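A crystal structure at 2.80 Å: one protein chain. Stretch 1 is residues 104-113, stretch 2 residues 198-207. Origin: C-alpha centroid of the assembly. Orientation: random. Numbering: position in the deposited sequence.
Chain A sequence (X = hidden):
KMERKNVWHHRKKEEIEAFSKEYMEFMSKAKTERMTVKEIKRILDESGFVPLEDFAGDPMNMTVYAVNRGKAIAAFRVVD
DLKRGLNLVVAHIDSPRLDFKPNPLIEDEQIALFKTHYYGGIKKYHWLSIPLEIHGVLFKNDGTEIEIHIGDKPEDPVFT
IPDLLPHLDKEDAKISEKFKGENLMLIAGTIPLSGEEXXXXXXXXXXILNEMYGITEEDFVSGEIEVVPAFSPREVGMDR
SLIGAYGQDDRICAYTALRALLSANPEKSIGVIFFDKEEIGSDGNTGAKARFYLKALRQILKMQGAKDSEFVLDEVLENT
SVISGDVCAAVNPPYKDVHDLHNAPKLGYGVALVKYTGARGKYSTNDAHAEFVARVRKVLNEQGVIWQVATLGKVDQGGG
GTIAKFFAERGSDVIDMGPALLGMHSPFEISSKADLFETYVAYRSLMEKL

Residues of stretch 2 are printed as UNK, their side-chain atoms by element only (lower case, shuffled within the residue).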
ATOM      1  N   PRO A 104     -34.726  20.454  14.691  1.00 18.63           N
ATOM      2  CA  PRO A 104     -34.641  20.022  13.295  1.00 17.75           C
ATOM      3  C   PRO A 104     -34.633  21.108  12.225  1.00 16.67           C
ATOM      4  O   PRO A 104     -34.064  20.911  11.154  1.00 16.67           O
ATOM      5  CB  PRO A 104     -35.852  19.109  13.157  1.00 13.88           C
ATOM      6  CG  PRO A 104     -36.871  19.836  13.969  1.00 13.07           C
ATOM      7  CD  PRO A 104     -36.087  20.224  15.216  1.00 14.22           C
ATOM      8  N   LEU A 105     -35.250  22.250  12.501  1.00 12.58           N
ATOM      9  CA  LEU A 105     -35.307  23.294  11.493  1.00 12.58           C
ATOM     10  C   LEU A 105     -34.088  24.210  11.402  1.00 12.58           C
ATOM     11  O   LEU A 105     -33.755  24.931  12.352  1.00 12.58           O
ATOM     12  CB  LEU A 105     -36.554  24.151  11.695  1.00 20.26           C
ATOM     13  CG  LEU A 105     -37.418  24.446  10.462  1.00 19.50           C
ATOM     14  CD1 LEU A 105     -38.266  25.677  10.766  1.00 19.49           C
ATOM     15  CD2 LEU A 105     -36.558  24.690   9.226  1.00 20.52           C
ATOM     16  N   ILE A 106     -33.434  24.171  10.241  1.00 15.55           N
ATOM     17  CA  ILE A 106     -32.271  25.005   9.952  1.00 15.55           C
ATOM     18  C   ILE A 106     -32.458  25.507   8.527  1.00 15.55           C
ATOM     19  O   ILE A 106     -33.297  24.981   7.791  1.00 15.55           O
ATOM     20  CB  ILE A 106     -30.952  24.204   9.984  1.00 11.87           C
ATOM     21  CG1 ILE A 106     -30.853  23.301   8.748  1.00 11.87           C
ATOM     22  CG2 ILE A 106     -30.896  23.352  11.224  1.00 11.87           C
ATOM     23  CD1 ILE A 106     -29.528  22.569   8.621  1.00 11.87           C
ATOM     24  N   GLU A 107     -31.689  26.522   8.141  1.00 15.55           N
ATOM     25  CA  GLU A 107     -31.750  27.036   6.779  1.00 16.30           C
ATOM     26  C   GLU A 107     -30.344  27.051   6.206  1.00 16.24           C
ATOM     27  O   GLU A 107     -29.400  27.427   6.892  1.00 16.89           O
ATOM     28  CB  GLU A 107     -32.320  28.453   6.720  1.00 28.94           C
ATOM     29  CG  GLU A 107     -32.403  28.954   5.273  1.00 30.86           C
ATOM     30  CD  GLU A 107     -33.012  30.336   5.122  1.00 31.53           C
ATOM     31  OE1 GLU A 107     -34.125  30.556   5.647  1.00 35.30           O
ATOM     32  OE2 GLU A 107     -32.383  31.196   4.460  1.00 35.36           O
ATOM     33  N   ASP A 108     -30.204  26.634   4.954  1.00 28.43           N
ATOM     34  CA  ASP A 108     -28.898  26.616   4.300  1.00 28.57           C
ATOM     35  C   ASP A 108     -29.059  26.853   2.807  1.00 27.93           C
ATOM     36  O   ASP A 108     -29.884  26.215   2.154  1.00 28.08           O
ATOM     37  CB  ASP A 108     -28.198  25.280   4.530  1.00 43.30           C
ATOM     38  CG  ASP A 108     -26.690  25.401   4.450  1.00 46.94           C
ATOM     39  OD1 ASP A 108     -26.012  24.364   4.285  1.00 50.39           O
ATOM     40  OD2 ASP A 108     -26.183  26.537   4.565  1.00 51.39           O
ATOM     41  N   GLU A 109     -28.256  27.764   2.269  1.00 12.11           N
ATOM     42  CA  GLU A 109     -28.322  28.115   0.856  1.00 11.17           C
ATOM     43  C   GLU A 109     -29.761  28.398   0.436  1.00 10.72           C
ATOM     44  O   GLU A 109     -30.221  27.953  -0.620  1.00  9.85           O
ATOM     45  CB  GLU A 109     -27.720  27.012  -0.011  1.00 21.18           C
ATOM     46  CG  GLU A 109     -26.200  26.891   0.113  1.00 22.66           C
ATOM     47  CD  GLU A 109     -25.462  28.234  -0.015  1.00 25.86           C
ATOM     48  OE1 GLU A 109     -25.796  29.041  -0.924  1.00 25.87           O
ATOM     49  OE2 GLU A 109     -24.531  28.474   0.794  1.00 25.78           O
ATOM     50  N   GLN A 110     -30.461  29.140   1.295  1.00  9.38           N
ATOM     51  CA  GLN A 110     -31.839  29.546   1.074  1.00  9.33           C
ATOM     52  C   GLN A 110     -32.848  28.399   1.022  1.00  9.33           C
ATOM     53  O   GLN A 110     -33.896  28.507   0.377  1.00  9.33           O
ATOM     54  CB  GLN A 110     -31.922  30.388  -0.202  1.00 13.71           C
ATOM     55  CG  GLN A 110     -31.358  31.809  -0.056  1.00 15.62           C
ATOM     56  CD  GLN A 110     -29.866  31.843   0.270  1.00 18.19           C
ATOM     57  OE1 GLN A 110     -29.028  31.475  -0.561  1.00 18.35           O
ATOM     58  NE2 GLN A 110     -29.530  32.288   1.486  1.00 14.19           N
ATOM     59  N   ILE A 111     -32.544  27.312   1.724  1.00 12.41           N
ATOM     60  CA  ILE A 111     -33.431  26.155   1.758  1.00 12.20           C
ATOM     61  C   ILE A 111     -33.719  25.704   3.190  1.00 12.58           C
ATOM     62  O   ILE A 111     -32.804  25.391   3.946  1.00 11.80           O
ATOM     63  CB  ILE A 111     -32.816  24.975   0.986  1.00  8.70           C
ATOM     64  CG1 ILE A 111     -32.701  25.339  -0.491  1.00  8.70           C
ATOM     65  CG2 ILE A 111     -33.653  23.729   1.171  1.00  8.70           C
ATOM     66  CD1 ILE A 111     -32.055  24.261  -1.341  1.00  8.70           C
ATOM     67  N   ALA A 112     -34.996  25.683   3.558  1.00 18.32           N
ATOM     68  CA  ALA A 112     -35.392  25.248   4.891  1.00 18.46           C
ATOM     69  C   ALA A 112     -35.150  23.742   4.957  1.00 18.83           C
ATOM     70  O   ALA A 112     -35.500  23.012   4.030  1.00 18.42           O
ATOM     71  CB  ALA A 112     -36.861  25.566   5.133  1.00 19.38           C
ATOM     72  N   LEU A 113     -34.560  23.275   6.053  1.00 21.77           N
ATOM     73  CA  LEU A 113     -34.250  21.853   6.188  1.00 21.68           C
ATOM     74  C   LEU A 113     -34.602  21.238   7.537  1.00 21.87           C
ATOM     75  O   LEU A 113     -34.596  21.917   8.566  1.00 23.95           O
ATOM     76  CB  LEU A 113     -32.758  21.638   5.957  1.00 10.38           C
ATOM     77  CG  LEU A 113     -32.167  21.938   4.590  1.00 10.00           C
ATOM     78  CD1 LEU A 113     -30.659  22.025   4.712  1.00 10.45           C
ATOM     79  CD2 LEU A 113     -32.582  20.858   3.615  1.00  7.03           C
ATOM     80  N   UNK A 198     -33.509  37.869   7.449  1.00 52.73           N
ATOM     81  CA  UNK A 198     -32.692  36.866   8.123  1.00 50.76           C
ATOM     82  C   UNK A 198     -33.392  35.516   8.002  1.00 48.58           C
ATOM     83  O   UNK A 198     -34.497  35.339   8.517  1.00 49.06           O
ATOM     84  n   UNK A 198     -27.603  38.020   9.662  1.00 79.24           N
ATOM     85  c   UNK A 198     -28.721  37.215  10.238  1.00 78.27           C
ATOM     86  c   UNK A 198     -31.204  36.790  10.206  1.00 69.15           C
ATOM     87  c   UNK A 198     -32.523  37.232   9.599  1.00 66.14           C
ATOM     88  c   UNK A 198     -30.051  37.568   9.594  1.00 75.34           C
ATOM     89  N   UNK A 199     -32.748  34.569   7.324  1.00 30.44           N
ATOM     90  CA  UNK A 199     -33.314  33.238   7.118  1.00 26.52           C
ATOM     91  C   UNK A 199     -34.802  33.322   6.786  1.00 24.25           C
ATOM     92  O   UNK A 199     -35.643  32.767   7.486  1.00 23.75           O
ATOM     93  o   UNK A 199     -30.176  30.860  10.050  1.00 27.40           O
ATOM     94  c   UNK A 199     -31.356  31.142   9.777  1.00 25.88           C
ATOM     95  o   UNK A 199     -32.321  30.679  10.420  1.00 24.99           O
ATOM     96  c   UNK A 199     -33.084  32.371   8.358  1.00 27.00           C
ATOM     97  c   UNK A 199     -31.610  32.089   8.614  1.00 26.62           C
ATOM     98  N   UNK A 200     -35.111  34.017   5.696  1.00 30.46           N
ATOM     99  CA  UNK A 200     -36.487  34.205   5.255  1.00 28.90           C
ATOM    100  C   UNK A 200     -37.245  32.917   4.923  1.00 28.10           C
ATOM    101  O   UNK A 200     -38.469  32.871   5.035  1.00 28.52           O
ATOM    102  c   UNK A 200     -36.515  35.144   4.054  1.00  8.91           C
ATOM    103  N   UNK A 201     -36.535  31.873   4.509  1.00 17.38           N
ATOM    104  CA  UNK A 201     -37.212  30.636   4.165  1.00 16.23           C
ATOM    105  C   UNK A 201     -37.605  29.855   5.412  1.00 16.19           C
ATOM    106  O   UNK A 201     -38.734  29.366   5.517  1.00 16.52           O
ATOM    107  c   UNK A 201     -36.345  29.734   3.260  1.00 17.72           C
ATOM    108  c   UNK A 201     -37.117  28.472   2.913  1.00 15.95           C
ATOM    109  c   UNK A 201     -35.961  30.470   1.978  1.00 16.40           C
ATOM    110  N   UNK A 202     -36.676  29.732   6.357  1.00 21.51           N
ATOM    111  CA  UNK A 202     -36.966  29.004   7.589  1.00 20.47           C
ATOM    112  C   UNK A 202     -38.195  29.665   8.197  1.00 20.52           C
ATOM    113  O   UNK A 202     -39.202  29.001   8.481  1.00 19.55           O
ATOM    114  c   UNK A 202     -35.996  28.299   9.838  1.00  5.28           C
ATOM    115  c   UNK A 202     -34.873  28.527  10.820  1.00  5.28           C
ATOM    116  n   UNK A 202     -33.960  27.808  13.057  1.00  5.45           N
ATOM    117  c   UNK A 202     -35.788  29.093   8.565  1.00  5.41           C
ATOM    118  c   UNK A 202     -35.123  27.776  12.117  1.00  5.28           C
ATOM    119  N   UNK A 203     -38.096  30.981   8.370  1.00 33.65           N
ATOM    120  CA  UNK A 203     -39.166  31.802   8.925  1.00 33.64           C
ATOM    121  C   UNK A 203     -40.501  31.495   8.247  1.00 33.80           C
ATOM    122  O   UNK A 203     -41.537  31.389   8.910  1.00 34.43           O
ATOM    123  c   UNK A 203     -38.855  33.308   8.745  1.00 12.55           C
ATOM    124  o   UNK A 203     -37.653  33.633   9.454  1.00 12.72           O
ATOM    125  c   UNK A 203     -39.999  34.164   9.269  1.00 11.83           C
ATOM    126  N   UNK A 204     -40.473  31.358   6.926  1.00 17.96           N
ATOM    127  CA  UNK A 204     -41.690  31.066   6.190  1.00 17.20           C
ATOM    128  C   UNK A 204     -42.246  29.722   6.649  1.00 17.08           C
ATOM    129  O   UNK A 204     -43.434  29.602   6.953  1.00 16.51           O
ATOM    130  c   UNK A 204     -42.698  30.977   3.889  1.00 14.75           C
ATOM    131  n   UNK A 204     -42.915  29.879   3.173  1.00 15.31           N
ATOM    132  c   UNK A 204     -41.421  31.024   4.692  1.00 13.07           C
ATOM    133  o   UNK A 204     -43.494  31.914   3.921  1.00 17.81           O
ATOM    134  N   UNK A 205     -41.384  28.709   6.695  1.00 19.33           N
ATOM    135  CA  UNK A 205     -41.798  27.387   7.140  1.00 18.81           C
ATOM    136  C   UNK A 205     -42.383  27.492   8.550  1.00 18.74           C
ATOM    137  O   UNK A 205     -43.452  26.944   8.831  1.00 18.74           O
ATOM    138  c   UNK A 205     -40.607  26.421   7.154  1.00  3.96           C
ATOM    139  c   UNK A 205     -40.956  25.144   7.915  1.00  3.96           C
ATOM    140  c   UNK A 205     -40.219  26.098   5.738  1.00  3.96           C
ATOM    141  N   UNK A 206     -41.681  28.207   9.428  1.00 21.95           N
ATOM    142  CA  UNK A 206     -42.140  28.381  10.803  1.00 21.91           C
ATOM    143  C   UNK A 206     -43.509  29.030  10.866  1.00 23.09           C
ATOM    144  O   UNK A 206     -44.313  28.708  11.739  1.00 23.87           O
ATOM    145  c   UNK A 206     -40.444  27.377  13.122  1.00  2.16           C
ATOM    146  c   UNK A 206     -39.048  29.435  12.885  1.00  2.16           C
ATOM    147  c   UNK A 206     -39.957  28.464  12.170  1.00  2.16           C
ATOM    148  c   UNK A 206     -41.148  29.225  11.597  1.00  2.16           C
ATOM    149  N   UNK A 207     -43.764  29.949   9.940  1.00 25.36           N
ATOM    150  CA  UNK A 207     -45.040  30.643   9.877  1.00 25.94           C
ATOM    151  C   UNK A 207     -46.125  29.670   9.432  1.00 26.71           C
ATOM    152  O   UNK A 207     -47.213  29.628  10.007  1.00 28.15           O
ATOM    153  c   UNK A 207     -45.923  34.026   8.362  1.00 24.41           C
ATOM    154  c   UNK A 207     -44.939  31.815   8.907  1.00 17.80           C
ATOM    155  c   UNK A 207     -46.228  32.579   8.702  1.00 19.47           C
ATOM    156  c   UNK A 207     -47.050  34.652   7.585  1.00 26.33           C
ATOM    157  n   UNK A 207     -47.199  33.959   6.282  1.00 29.46           N
TER

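Position 198 carries four carbons in a row ending in a nitrogen, and its CA-to-CB bond points away from the hairpin, touching nothing there. It is Lys 198, poorly ordered. Position 199 has three carbons, the third bearing two oxygens; its CB lies 3.4 Å from OE1 of Glu 107. An unbranched chain ending in a carboxylate is Glu 199, the N-cap of the helix that follows.

Position 200 has a single carbon, touching nothing on the hairpin: Ala 200. Position 201 shows one carbon carrying two more, pointed toward the strands. One branch lies 3.6 Å from N of Ala 112, the other 3.3 Å from O of Gln 110. Three carbons forked at CB make Val 201.

At position 202, four carbons run in a row to a nitrogen, every chi angle t. That fully extended chain, leaving sideways, takes the terminal nitrogen to 3.0 Å from O of Leu 105. The residue is Lys 202, and its NZ donates a hydrogen bond to that oxygen, while CG packs 3.6 Å from CD1 of Leu 105.

Position 203 has one carbon carrying an oxygen and a carbon, and points away from the hairpin. It is Thr 203; its OG1 donates to O of Glu 199 at 2.9 Å, tying down the first turn. Position 204 has two carbons, the second carrying one oxygen and one nitrogen, with no contact here: Asn 204.

Position 205, again a carbon carrying two carbons, points toward the strands. It is Val 205, with CG1 4.0 Å from CD1 of Leu 105. Position 206 has four carbons forked at the second; though it starts sideways, its end comes nearer. This is Leu 206, with CG 3.5 Å from CD1 of Leu 105. Position 207, four carbons and a nitrogen, lies out of reach: Lys 207.

A type I' turn from Asp 108 to Ile 111 joins the strands, and Leu 105, Glu 107 and Ala 112 all point toward the helix. Small Ala 112 leaves room for close approach: its CA is 4.9 Å from CA of Lys 202, and its CB packs 3.7 Å from CG1 of Val 201 and 3.5 Å from CG2 of Val 205. Glu 107 reaches the helix start, where backbone amides lack acceptors from a preceding turn. Its OE1 accepts from N of Lys 202 at 2.8 Å, and weakly from N of Val 201 at 3.0 Å. The rule is an apolar seam with polar anchors: a carboxylate for free amides, and a lysine for a strand carbonyl.

Stretch 2 198-207: KEAVKTNVLK
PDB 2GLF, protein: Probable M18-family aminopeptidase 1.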